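PDB 6UUK: muramoyltetrapeptide carboxypeptidase from Oxalobacter formigenes OXCC13, which probably removes the terminal D-amino acid from tetrapeptide stems of peptidoglycan, acting as a serine-type LD-carboxypeptidase of family S66. Local coordinates for residues P210-E215 / P307-L312; G216-G221 / G327-M332; N222-A227 / E256-Q261; G241-E246 / K272-G277. All blocks are in the same frame, centred on the assembly; numbering follows the deposited sequence.

Interaction 1 of 4, residues P210-E215 / P307-L312; sequences PDVDVE and PVVTGL
Pro210 and Pro307 mark the nearest backbone approach of segments 210-215 and 307-312, with 6.9 Å between their CA atoms, and no hydrogen bond joins the two segments. Contact without backbone pairing leaves the work to small apolar groups, here two proline rings and two valines. Val212 is the central piece. Its CG1 lies anti to its own carbonyl carbon and beside its backbone N (chi1 -45°), and from there it meets the Pro307 ring, 3.6 Å from Pro307 CB and 3.8 Å from Pro307 CG. The same methyl also reaches Val309, with 4.2 Å between Val212 CG1 and Val309 CG2. Val309 CG2 is equally far from Val212 CG2, so one methyl of Val309 faces both branches of Val212. Next to this valine pair the two prolines lie at about a right angle to each other, and their contact is looser, 4.2 Å from Pro210 CG to Pro307 CB. The Pro210 ring turns its CD to the backbone as well, 3.5 Å from Val308 O. Val308 itself directs its side chain the other way, onto Leu297 of helix 293-303. The patch is plain packing, away from the predicted catalytic residues, and it brings the run into strand 213-222 against strand 308-310, an outermost strand of the seven-stranded sheet. Ser333 OG holds the first segment by bonding Pro210 O and Val212 N, and Pro210 also touches Arg301 of helix 293-303. Val309 pairs through its backbone with Leu274 and Leu276 of strand 273-280.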
loop_
_atom_site.group_PDB
_atom_site.type_symbol
_atom_site.label_atom_id
_atom_site.label_comp_id
_atom_site.label_asym_id
_atom_site.label_seq_id
_atom_site.Cartn_x
_atom_site.Cartn_y
_atom_site.Cartn_z
ATOM N N PRO B 210 10.978 12.292 -21.988
ATOM C CA PRO B 210 10.285 13.054 -23.030
ATOM C C PRO B 210 10.444 14.553 -22.828
ATOM O O PRO B 210 10.716 15.038 -21.728
ATOM C CB PRO B 210 8.822 12.627 -22.872
ATOM C CG PRO B 210 8.713 12.204 -21.446
ATOM C CD PRO B 210 10.037 11.578 -21.108
ATOM N N ASP B 211 10.268 15.289 -23.922
ATOM C CA ASP B 211 10.362 16.748 -23.905
ATOM C C ASP B 211 8.995 17.309 -23.539
ATOM O O ASP B 211 8.077 17.331 -24.364
ATOM C CB ASP B 211 10.847 17.276 -25.250
ATOM C CG ASP B 211 12.291 16.915 -25.530
ATOM O OD1 ASP B 211 12.918 16.263 -24.670
ATOM O OD2 ASP B 211 12.800 17.286 -26.609
ATOM N N VAL B 212 8.857 17.763 -22.298
ATOM C CA VAL B 212 7.599 18.292 -21.796
ATOM C C VAL B 212 7.772 19.777 -21.487
ATOM O O VAL B 212 8.884 20.299 -21.415
ATOM C CB VAL B 212 7.100 17.523 -20.556
ATOM C CG1 VAL B 212 7.241 16.025 -20.769
ATOM C CG2 VAL B 212 7.851 17.968 -19.311
ATOM N N ASP B 213 6.642 20.459 -21.305
ATOM C CA ASP B 213 6.636 21.874 -20.956
ATOM C C ASP B 213 5.312 22.229 -20.294
ATOM O O ASP B 213 4.541 23.040 -20.819
ATOM C CB ASP B 213 6.873 22.739 -22.197
ATOM C CG ASP B 213 7.169 24.186 -21.851
ATOM O OD1 ASP B 213 8.285 24.467 -21.368
ATOM O OD2 ASP B 213 6.285 25.042 -22.063
ATOM N N VAL B 214 5.040 21.624 -19.144
ATOM C CA VAL B 214 3.769 21.783 -18.467
ATOM C C VAL B 214 3.937 22.726 -17.284
ATOM O O VAL B 214 5.046 23.093 -16.900
ATOM C CB VAL B 214 3.186 20.421 -18.019
ATOM C CG1 VAL B 214 2.862 19.560 -19.228
ATOM C CG2 VAL B 214 4.161 19.706 -17.097
ATOM N N GLU B 215 2.814 23.124 -16.689
ATOM C CA GLU B 215 2.816 24.022 -15.539
ATOM C C GLU B 215 1.548 23.775 -14.737
ATOM O O GLU B 215 0.444 23.938 -15.262
ATOM C CB GLU B 215 2.904 25.484 -15.981
ATOM C CG GLU B 215 2.780 26.488 -14.846
ATOM C CD GLU B 215 2.968 27.919 -15.312
ATOM O OE1 GLU B 215 3.549 28.121 -16.399
ATOM O OE2 GLU B 215 2.533 28.841 -14.592
ATOM N N PRO B 307 2.936 12.272 -19.514
ATOM C CA PRO B 307 4.382 12.038 -19.606
ATOM C C PRO B 307 4.992 11.778 -18.238
ATOM O O PRO B 307 4.609 12.390 -17.238
ATOM C CB PRO B 307 4.912 13.338 -20.219
ATOM C CG PRO B 307 3.905 14.369 -19.831
ATOM C CD PRO B 307 2.579 13.662 -19.847
ATOM N N VAL B 308 5.951 10.858 -18.205
ATOM C CA VAL B 308 6.651 10.481 -16.981
ATOM C C VAL B 308 8.088 10.974 -17.089
ATOM O O VAL B 308 8.822 10.578 -18.004
ATOM C CB VAL B 308 6.603 8.965 -16.744
ATOM C CG1 VAL B 308 7.341 8.606 -15.464
ATOM C CG2 VAL B 308 5.161 8.484 -16.687
ATOM N N VAL B 309 8.487 11.834 -16.157
ATOM C CA VAL B 309 9.819 12.428 -16.133
ATOM C C VAL B 309 10.565 11.886 -14.923
ATOM O O VAL B 309 10.027 11.875 -13.808
ATOM C CB VAL B 309 9.747 13.965 -16.097
ATOM C CG1 VAL B 309 11.140 14.562 -15.987
ATOM C CG2 VAL B 309 9.032 14.489 -17.332
ATOM N N THR B 310 11.796 11.435 -15.139
ATOM C CA THR B 310 12.621 10.861 -14.087
ATOM C C THR B 310 13.811 11.765 -13.794
ATOM O O THR B 310 14.092 12.725 -14.516
ATOM C CB THR B 310 13.108 9.459 -14.477
ATOM O OG1 THR B 310 14.063 9.563 -15.541
ATOM C CG2 THR B 310 11.940 8.602 -14.936
ATOM N N GLY B 311 14.514 11.443 -12.709
ATOM C CA GLY B 311 15.718 12.151 -12.330
ATOM C C GLY B 311 15.558 13.164 -11.218
ATOM O O GLY B 311 16.546 13.817 -10.858
ATOM N N LEU B 312 14.360 13.319 -10.667
ATOM C CA LEU B 312 14.131 14.276 -9.592
ATOM C C LEU B 312 15.014 13.941 -8.395
ATOM O O LEU B 312 14.911 12.831 -7.850
ATOM C CB LEU B 312 12.661 14.269 -9.178
ATOM C CG LEU B 312 12.253 15.207 -8.039
ATOM C CD1 LEU B 312 12.391 16.664 -8.453
ATOM C CD2 LEU B 312 10.833 14.911 -7.582
#

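Interaction 2 of 4, residues G216-G221 / G327-M332; sequences GTLWGG and GRAHLM
One of the antiparallel junctions of the mixed seven-stranded sheet is made where Gly216 and Ala329 pair, joining strand 213-222 to strand 328-333 in the C-terminal domain. Gly216 and Ala329 form a hydrogen-bonded pair: Ala329 N gives to Gly216 O at 2.8 Å, and Gly216 N returns a bond to Ala329 O at 3.1 Å with a more bent N-H angle of 137°. Thr217 and Arg328 follow as a non-hydrogen-bonded pair, and Leu218 N then gives to Gly327 O at 2.9 Å. That oxygen is approached twice more by Thr217, through a CA-H...O contact of 3.2 Å from Thr217 CA and through Thr217 CG2 at 3.5 Å. The short ladder fits the geometry of the strands, whose segments run at 100° to each other and so part quickly. The side-chain contact is small and lies beside the ladder: Leu218 CB sits 3.6 Å from Ala329 CB. Leu218 CG is anti to the backbone N (chi1 -175°), and CD1 beyond it also comes within 4.2 Å of Ala329 CB. Arg328 points to the other face with Thr217, where it touches Glu215 and Asp344. On the face of Ala329 lie Leu340 of strand 337-343 and Ile242 of strand 242-248. Leu218 touches Ile342 and Phe244 of those same two strands. Further along, Trp219 bonds Gln271 OE1 through NE1, and backbone bonds from Thr217, Trp219 and Gly221 tie strand 213-222 to strand 242-248 on its parallel side.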
loop_
_atom_site.group_PDB
_atom_site.type_symbol
_atom_site.label_atom_id
_atom_site.label_comp_id
_atom_site.label_asym_id
_atom_site.label_seq_id
_atom_site.Cartn_x
_atom_site.Cartn_y
_atom_site.Cartn_z
ATOM N N GLY B 216 1.707 23.383 -13.480
ATOM C CA GLY B 216 0.567 23.099 -12.639
ATOM C C GLY B 216 0.947 23.092 -11.175
ATOM O O GLY B 216 2.051 23.487 -10.796
ATOM N N THR B 217 0.007 22.630 -10.354
ATOM C CA THR B 217 0.204 22.583 -8.910
ATOM C C THR B 217 1.086 21.394 -8.550
ATOM O O THR B 217 0.755 20.247 -8.871
ATOM C CB THR B 217 -1.140 22.493 -8.189
ATOM O OG1 THR B 217 -1.958 23.612 -8.555
ATOM C CG2 THR B 217 -0.936 22.495 -6.681
ATOM N N LEU B 218 2.206 21.666 -7.885
ATOM C CA LEU B 218 3.124 20.611 -7.477
ATOM C C LEU B 218 2.639 19.966 -6.186
ATOM O O LEU B 218 2.306 20.662 -5.222
ATOM C CB LEU B 218 4.532 21.174 -7.290
ATOM C CG LEU B 218 5.634 20.158 -6.986
ATOM C CD1 LEU B 218 5.861 19.240 -8.178
ATOM C CD2 LEU B 218 6.922 20.861 -6.593
ATOM N N TRP B 219 2.607 18.636 -6.168
ATOM C CA TRP B 219 2.159 17.903 -4.992
ATOM C C TRP B 219 2.634 16.463 -5.096
ATOM O O TRP B 219 3.011 15.991 -6.171
ATOM C CB TRP B 219 0.635 17.961 -4.842
ATOM C CG TRP B 219 -0.111 17.215 -5.905
ATOM C CD1 TRP B 219 -0.232 17.562 -7.219
ATOM C CD2 TRP B 219 -0.855 16.002 -5.739
ATOM N NE1 TRP B 219 -0.998 16.634 -7.884
ATOM C CE2 TRP B 219 -1.393 15.667 -6.997
ATOM C CE3 TRP B 219 -1.114 15.165 -4.649
ATOM C CZ2 TRP B 219 -2.175 14.532 -7.196
ATOM C CZ3 TRP B 219 -1.890 14.038 -4.848
ATOM C CH2 TRP B 219 -2.412 13.732 -6.111
ATOM N N GLY B 220 2.611 15.770 -3.958
ATOM C CA GLY B 220 3.017 14.387 -3.870
ATOM C C GLY B 220 3.941 14.176 -2.692
ATOM O O GLY B 220 3.931 14.941 -1.722
ATOM N N GLY B 221 4.747 13.121 -2.780
ATOM C CA GLY B 221 5.684 12.795 -1.723
ATOM C C GLY B 221 6.100 11.338 -1.724
ATOM O O GLY B 221 6.670 10.849 -2.704
ATOM N N GLY B 327 2.535 24.330 -4.284
ATOM C CA GLY B 327 2.991 25.482 -5.029
ATOM C C GLY B 327 2.669 25.376 -6.507
ATOM O O GLY B 327 1.997 24.455 -6.973
ATOM N N ARG B 328 3.170 26.352 -7.254
ATOM C CA ARG B 328 2.943 26.455 -8.693
ATOM C C ARG B 328 4.249 26.094 -9.394
ATOM O O ARG B 328 5.191 26.890 -9.421
ATOM C CB ARG B 328 2.468 27.857 -9.057
ATOM C CG ARG B 328 2.144 28.066 -10.524
ATOM C CD ARG B 328 1.502 29.427 -10.719
ATOM N NE ARG B 328 2.283 30.482 -10.077
ATOM C CZ ARG B 328 1.791 31.660 -9.708
ATOM N NH1 ARG B 328 0.510 31.939 -9.909
ATOM N NH2 ARG B 328 2.577 32.559 -9.131
ATOM N N ALA B 329 4.300 24.891 -9.957
ATOM C CA ALA B 329 5.509 24.359 -10.564
ATOM C C ALA B 329 5.500 24.561 -12.075
ATOM O O ALA B 329 4.442 24.656 -12.703
ATOM C CB ALA B 329 5.670 22.871 -10.246
ATOM N N HIS B 330 6.699 24.619 -12.650
ATOM C CA HIS B 330 6.893 24.764 -14.093
ATOM C C HIS B 330 7.919 23.719 -14.519
ATOM O O HIS B 330 9.123 23.906 -14.317
ATOM C CB HIS B 330 7.350 26.176 -14.450
ATOM C CG HIS B 330 7.458 26.422 -15.922
ATOM N ND1 HIS B 330 6.973 25.540 -16.864
ATOM C CD2 HIS B 330 7.994 27.454 -16.615
ATOM C CE1 HIS B 330 7.207 26.018 -18.074
ATOM N NE2 HIS B 330 7.825 27.179 -17.950
ATOM N N LEU B 331 7.445 22.622 -15.103
ATOM C CA LEU B 331 8.311 21.516 -15.487
ATOM C C LEU B 331 8.745 21.669 -16.938
ATOM O O LEU B 331 7.909 21.853 -17.829
ATOM C CB LEU B 331 7.599 20.178 -15.286
ATOM C CG LEU B 331 8.416 18.927 -15.610
ATOM C CD1 LEU B 331 9.687 18.879 -14.774
ATOM C CD2 LEU B 331 7.579 17.677 -15.390
HETATM N N MSE B 332 10.052 21.594 -17.168
HETATM C CA MSE B 332 10.615 21.719 -18.509
HETATM C C MSE B 332 11.704 20.677 -18.744
HETATM O O MSE B 332 12.681 20.616 -17.999
HETATM C CB MSE B 332 11.180 23.123 -18.725
HETATM C CG MSE B 332 10.139 24.228 -18.706
HETATM SE SE MSE B 332 10.934 25.999 -18.543
HETATM C CE MSE B 332 11.692 25.820 -16.755
#

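Interaction 3 of 4, residues N222-A227 / E256-Q261; sequences NLTMLA and ERMLLQ
Leu223 and Ala227 close on Met258 (a selenomethionine in the crystal) in the tight part of this contact between two helices; the axes of these short helical segments come within 9.4 Å and run at 34° to one another. Met258 CB is the meeting point, 3.8 Å from Leu223 CG and the same distance from Ala227 CB. Beyond it the chain is extended (chi2 177°), and the selenium comes to Thr224, with Met258 SE 3.6 Å from Thr224 OG1. That hydroxyl has its hydrogen bond with Asp247 OD2. Leu223 also crosses Leu259 at about a right angle, Leu223 CD1 lying 3.8 Å from Leu259 CD2. An alanine at Leu223 would probably leave a gap between Met258 CB, Leu259 CD2 and Val245, which the branched end now fills. Toward solvent the seal is less complete, for Met258 stays partly exposed while the leucines and Ala227 are buried. The contact turns polar at Gln261: Gln261 OE1 is 3.3 Å from Ala227 CB, yet no hydrogen bond links the segments, and Gln261 NE2 instead bonds Ala230 O of the second subunit. At the other end Asn222 is the N-cap of helix 223-228, and Asn222 OD1 accepts a hydrogen bond from Met225 N at 3.1 Å, in the carbonyl plane and on a lone pair. Helix 223-228 lies against strand 242-248, and helix 252-264 packs on its flank. The result is an N-capped helix start at a strand-to-helix junction of an alpha/beta domain, beside Glu246, a predicted charge-relay residue.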
loop_
_atom_site.group_PDB
_atom_site.type_symbol
_atom_site.label_atom_id
_atom_site.label_comp_id
_atom_site.label_asym_id
_atom_site.label_seq_id
_atom_site.Cartn_x
_atom_site.Cartn_y
_atom_site.Cartn_z
ATOM N N ASN B 222 5.822 10.636 -0.630
ATOM C CA ASN B 222 6.173 9.226 -0.523
ATOM C C ASN B 222 5.138 8.376 -1.250
ATOM O O ASN B 222 3.931 8.573 -1.079
ATOM C CB ASN B 222 6.271 8.814 0.945
ATOM C CG ASN B 222 6.724 7.379 1.118
ATOM O OD1 ASN B 222 5.905 6.470 1.243
ATOM N ND2 ASN B 222 8.035 7.168 1.125
ATOM N N LEU B 223 5.616 7.429 -2.061
ATOM C CA LEU B 223 4.707 6.622 -2.872
ATOM C C LEU B 223 3.837 5.718 -2.006
ATOM O O LEU B 223 2.657 5.510 -2.310
ATOM C CB LEU B 223 5.501 5.795 -3.882
ATOM C CG LEU B 223 4.682 4.871 -4.786
ATOM C CD1 LEU B 223 3.669 5.668 -5.596
ATOM C CD2 LEU B 223 5.589 4.066 -5.700
ATOM N N THR B 224 4.400 5.170 -0.927
ATOM C CA THR B 224 3.623 4.290 -0.060
ATOM C C THR B 224 2.523 5.059 0.663
ATOM O O THR B 224 1.416 4.541 0.853
ATOM C CB THR B 224 4.543 3.594 0.944
ATOM O OG1 THR B 224 5.573 2.888 0.240
ATOM C CG2 THR B 224 3.760 2.608 1.799
HETATM N N MSE B 225 2.802 6.296 1.059
HETATM C CA MSE B 225 1.826 7.105 1.778
HETATM C C MSE B 225 0.763 7.662 0.836
HETATM O O MSE B 225 -0.370 7.907 1.245
HETATM C CB MSE B 225 2.524 8.244 2.523
HETATM C CG MSE B 225 3.716 7.788 3.345
HETATM SE SE MSE B 225 3.276 6.326 4.559
HETATM C CE MSE B 225 5.085 5.744 4.997
ATOM N N LEU B 226 1.135 7.862 -0.431
ATOM C CA LEU B 226 0.171 8.337 -1.417
ATOM C C LEU B 226 -0.786 7.227 -1.836
ATOM O O LEU B 226 -1.999 7.446 -1.930
ATOM C CB LEU B 226 0.898 8.912 -2.633
ATOM C CG LEU B 226 1.547 10.282 -2.433
ATOM C CD1 LEU B 226 2.266 10.729 -3.694
ATOM C CD2 LEU B 226 0.506 11.308 -2.013
ATOM N N ALA B 227 -0.258 6.027 -2.098
ATOM C CA ALA B 227 -1.127 4.887 -2.372
ATOM C C ALA B 227 -1.976 4.540 -1.157
ATOM O O ALA B 227 -3.092 4.029 -1.303
ATOM C CB ALA B 227 -0.294 3.683 -2.807
ATOM N N GLU B 256 5.551 -0.236 -9.327
ATOM C CA GLU B 256 4.526 -0.286 -10.365
ATOM C C GLU B 256 3.157 -0.605 -9.783
ATOM O O GLU B 256 2.138 -0.127 -10.295
ATOM C CB GLU B 256 4.899 -1.326 -11.421
ATOM C CG GLU B 256 4.112 -1.215 -12.714
ATOM C CD GLU B 256 4.386 -2.370 -13.656
ATOM O OE1 GLU B 256 3.810 -3.458 -13.447
ATOM O OE2 GLU B 256 5.186 -2.194 -14.598
ATOM N N ARG B 257 3.115 -1.408 -8.720
ATOM C CA ARG B 257 1.843 -1.774 -8.107
ATOM C C ARG B 257 1.149 -0.554 -7.515
ATOM O O ARG B 257 -0.026 -0.294 -7.798
ATOM C CB ARG B 257 2.076 -2.841 -7.038
ATOM C CG ARG B 257 0.821 -3.349 -6.355
ATOM C CD ARG B 257 1.175 -4.435 -5.356
ATOM N NE ARG B 257 2.197 -3.982 -4.416
ATOM C CZ ARG B 257 2.875 -4.785 -3.603
ATOM N NH1 ARG B 257 2.646 -6.091 -3.613
ATOM N NH2 ARG B 257 3.786 -4.282 -2.781
HETATM N N MSE B 258 1.863 0.212 -6.698
HETATM C CA MSE B 258 1.295 1.397 -6.066
HETATM C C MSE B 258 0.995 2.488 -7.088
HETATM O O MSE B 258 0.080 3.290 -6.900
HETATM C CB MSE B 258 2.235 1.923 -4.982
HETATM C CG MSE B 258 2.372 0.984 -3.797
HETATM SE SE MSE B 258 3.648 1.601 -2.462
HETATM C CE MSE B 258 3.330 0.245 -1.097
ATOM N N LEU B 259 1.770 2.516 -8.176
ATOM C CA LEU B 259 1.468 3.440 -9.264
ATOM C C LEU B 259 0.213 3.021 -10.018
ATOM O O LEU B 259 -0.499 3.877 -10.555
ATOM C CB LEU B 259 2.657 3.540 -10.220
ATOM C CG LEU B 259 3.870 4.326 -9.719
ATOM C CD1 LEU B 259 5.008 4.256 -10.724
ATOM C CD2 LEU B 259 3.495 5.770 -9.429
ATOM N N LEU B 260 -0.073 1.718 -10.071
ATOM C CA LEU B 260 -1.310 1.263 -10.694
ATOM C C LEU B 260 -2.524 1.603 -9.842
ATOM O O LEU B 260 -3.606 1.856 -10.384
ATOM C CB LEU B 260 -1.251 -0.242 -10.959
ATOM C CG LEU B 260 -0.443 -0.681 -12.182
ATOM C CD1 LEU B 260 -0.495 -2.192 -12.347
ATOM C CD2 LEU B 260 -0.951 0.016 -13.436
ATOM N N GLN B 261 -2.371 1.612 -8.515
ATOM C CA GLN B 261 -3.474 2.026 -7.654
ATOM C C GLN B 261 -3.810 3.494 -7.873
ATOM O O GLN B 261 -4.987 3.868 -7.932
ATOM C CB GLN B 261 -3.130 1.767 -6.188
ATOM C CG GLN B 261 -4.240 2.154 -5.222
ATOM C CD GLN B 261 -3.921 1.789 -3.787
ATOM O OE1 GLN B 261 -2.766 1.544 -3.439
ATOM N NE2 GLN B 261 -4.946 1.748 -2.945
#

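Interaction 4 of 4, residues G241-E246 / K272-G277; sequences GILFVE and KALVLG
Parallel pairing of Ile242 with Ala273 and onward to Val245 with Leu276 joins the two strands of a beta-alpha-beta unit, with helix 252-264 as the connection between them. Five backbone bonds hold the pair in register. The two shortest are Val275 N to Leu243 O and Gly277 N to Val245 O, both 2.7 Å, while Leu243 N reaches Ala273 O at 3.2 Å. On one face Ile242 CG2 meets Val275 CG2 at 3.7 Å, and Phe244 CB rests 4.0 Å from Val275 CB. Phe244 has its CG between the backbone N and the carbonyl carbon (chi1 68°), which starts the ring off away from strand 273-280. The opposite face holds looser leucine and valine contacts, such as Leu243 CD2 to Leu274 CD1 at 4.2 Å. A CB at Gly277 would probably be too close to Val245 O, consistent with glycine here. Glu246, next after Val245 and predicted to belong to the charge relay, has its OE2 weakly bonded to His316 ND1. At the other end, Lys272 NZ bonds Glu215 O. Strand 242-248 also pairs on its other edge with strand 213-222. Leu274 and Leu276 pack on helix 293-303, while Ile242 and Val275 lie against Leu331 of strand 328-333.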
loop_
_atom_site.group_PDB
_atom_site.type_symbol
_atom_site.label_atom_id
_atom_site.label_comp_id
_atom_site.label_asym_id
_atom_site.label_seq_id
_atom_site.Cartn_x
_atom_site.Cartn_y
_atom_site.Cartn_z
ATOM N N GLY B 241 -2.234 18.931 -12.125
ATOM C CA GLY B 241 -1.026 19.272 -11.410
ATOM C C GLY B 241 0.162 18.419 -11.835
ATOM O O GLY B 241 0.078 17.556 -12.706
ATOM N N ILE B 242 1.292 18.686 -11.189
ATOM C CA ILE B 242 2.533 17.958 -11.423
ATOM C C ILE B 242 2.803 17.115 -10.184
ATOM O O ILE B 242 3.123 17.650 -9.114
ATOM C CB ILE B 242 3.703 18.904 -11.726
ATOM C CG1 ILE B 242 3.342 19.837 -12.884
ATOM C CG2 ILE B 242 4.958 18.113 -12.055
ATOM C CD1 ILE B 242 4.448 20.795 -13.267
ATOM N N LEU B 243 2.671 15.800 -10.323
ATOM C CA LEU B 243 2.780 14.872 -9.206
ATOM C C LEU B 243 4.176 14.263 -9.167
ATOM O O LEU B 243 4.695 13.822 -10.198
ATOM C CB LEU B 243 1.725 13.770 -9.319
ATOM C CG LEU B 243 1.679 12.719 -8.209
ATOM C CD1 LEU B 243 1.267 13.344 -6.889
ATOM C CD2 LEU B 243 0.736 11.589 -8.583
ATOM N N PHE B 244 4.778 14.239 -7.979
ATOM C CA PHE B 244 6.083 13.632 -7.768
ATOM C C PHE B 244 5.993 12.581 -6.671
ATOM O O PHE B 244 5.242 12.733 -5.703
ATOM C CB PHE B 244 7.146 14.685 -7.408
ATOM C CG PHE B 244 6.938 15.333 -6.067
ATOM C CD1 PHE B 244 6.103 16.431 -5.935
ATOM C CD2 PHE B 244 7.590 14.856 -4.941
ATOM C CE1 PHE B 244 5.915 17.032 -4.703
ATOM C CE2 PHE B 244 7.405 15.452 -3.708
ATOM C CZ PHE B 244 6.566 16.542 -3.589
ATOM N N VAL B 245 6.766 11.503 -6.832
ATOM C CA VAL B 245 6.755 10.382 -5.900
ATOM C C VAL B 245 8.183 9.916 -5.647
ATOM O O VAL B 245 9.099 10.175 -6.431
ATOM C CB VAL B 245 5.900 9.200 -6.412
ATOM C CG1 VAL B 245 4.429 9.578 -6.452
ATOM C CG2 VAL B 245 6.379 8.754 -7.785
ATOM N N GLU B 246 8.359 9.214 -4.527
ATOM C CA GLU B 246 9.633 8.611 -4.165
ATOM C C GLU B 246 9.373 7.536 -3.119
ATOM O O GLU B 246 8.317 7.513 -2.480
ATOM C CB GLU B 246 10.631 9.655 -3.646
ATOM C CG GLU B 246 10.126 10.519 -2.494
ATOM C CD GLU B 246 10.207 9.823 -1.148
ATOM O OE1 GLU B 246 9.325 10.067 -0.297
ATOM O OE2 GLU B 246 11.149 9.030 -0.942
ATOM N N LYS B 272 -0.862 16.609 -15.140
ATOM C CA LYS B 272 -0.210 16.993 -16.385
ATOM C C LYS B 272 1.076 16.220 -16.643
ATOM O O LYS B 272 1.435 16.003 -17.806
ATOM C CB LYS B 272 0.089 18.496 -16.384
ATOM C CG LYS B 272 -1.150 19.374 -16.434
ATOM C CD LYS B 272 -0.786 20.850 -16.489
ATOM C CE LYS B 272 -2.029 21.722 -16.596
ATOM N NZ LYS B 272 -1.695 23.172 -16.605
ATOM N N ALA B 273 1.773 15.799 -15.591
ATOM C CA ALA B 273 3.008 15.043 -15.745
ATOM C C ALA B 273 3.319 14.330 -14.439
ATOM O O ALA B 273 2.952 14.799 -13.358
ATOM C CB ALA B 273 4.178 15.947 -16.151
ATOM N N LEU B 274 3.997 13.192 -14.555
ATOM C CA LEU B 274 4.431 12.402 -13.409
ATOM C C LEU B 274 5.944 12.506 -13.291
ATOM O O LEU B 274 6.666 12.215 -14.251
ATOM C CB LEU B 274 4.000 10.943 -13.552
ATOM C CG LEU B 274 4.486 9.984 -12.463
ATOM C CD1 LEU B 274 3.913 10.370 -11.107
ATOM C CD2 LEU B 274 4.136 8.546 -12.810
ATOM N N VAL B 275 6.420 12.923 -12.121
ATOM C CA VAL B 275 7.844 13.091 -11.858
ATOM C C VAL B 275 8.281 12.013 -10.877
ATOM O O VAL B 275 7.654 11.827 -9.827
ATOM C CB VAL B 275 8.156 14.495 -11.314
ATOM C CG1 VAL B 275 9.656 14.684 -11.166
ATOM C CG2 VAL B 275 7.574 15.556 -12.232
ATOM N N LEU B 276 9.352 11.302 -11.219
ATOM C CA LEU B 276 9.866 10.213 -10.399
ATOM C C LEU B 276 11.096 10.690 -9.638
ATOM O O LEU B 276 12.085 11.112 -10.247
ATOM C CB LEU B 276 10.206 8.996 -11.260
ATOM C CG LEU B 276 9.147 7.895 -11.353
ATOM C CD1 LEU B 276 7.810 8.456 -11.811
ATOM C CD2 LEU B 276 9.609 6.787 -12.287
ATOM N N GLY B 277 11.031 10.622 -8.310
ATOM C CA GLY B 277 12.155 10.965 -7.462
ATOM C C GLY B 277 13.113 9.807 -7.298
ATOM O O GLY B 277 13.246 8.946 -8.176
#

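Interactions 2 and 4 pair strands of the seven-stranded mixed sheet, and interaction 1 packs side chains between two of its non-neighbouring strands. Interactions 1 and 2 both use strand 213-222, and the centre of interaction 4 lies about 8 Å from each of theirs. Interaction 3 stands off the sheet, its centre about 12 Å from that of interaction 4 and 18 to 19 Å from the other two. Along the chain, strand 213-222 runs directly into helix 223-228, followed by strand 242-248, helix 252-264 and strand 273-280, before the chain returns through strands 308-310 and 328-333. Strand 242-248 thus carries Glu246, predicted for the charge relay, to the side where interaction 3 begins.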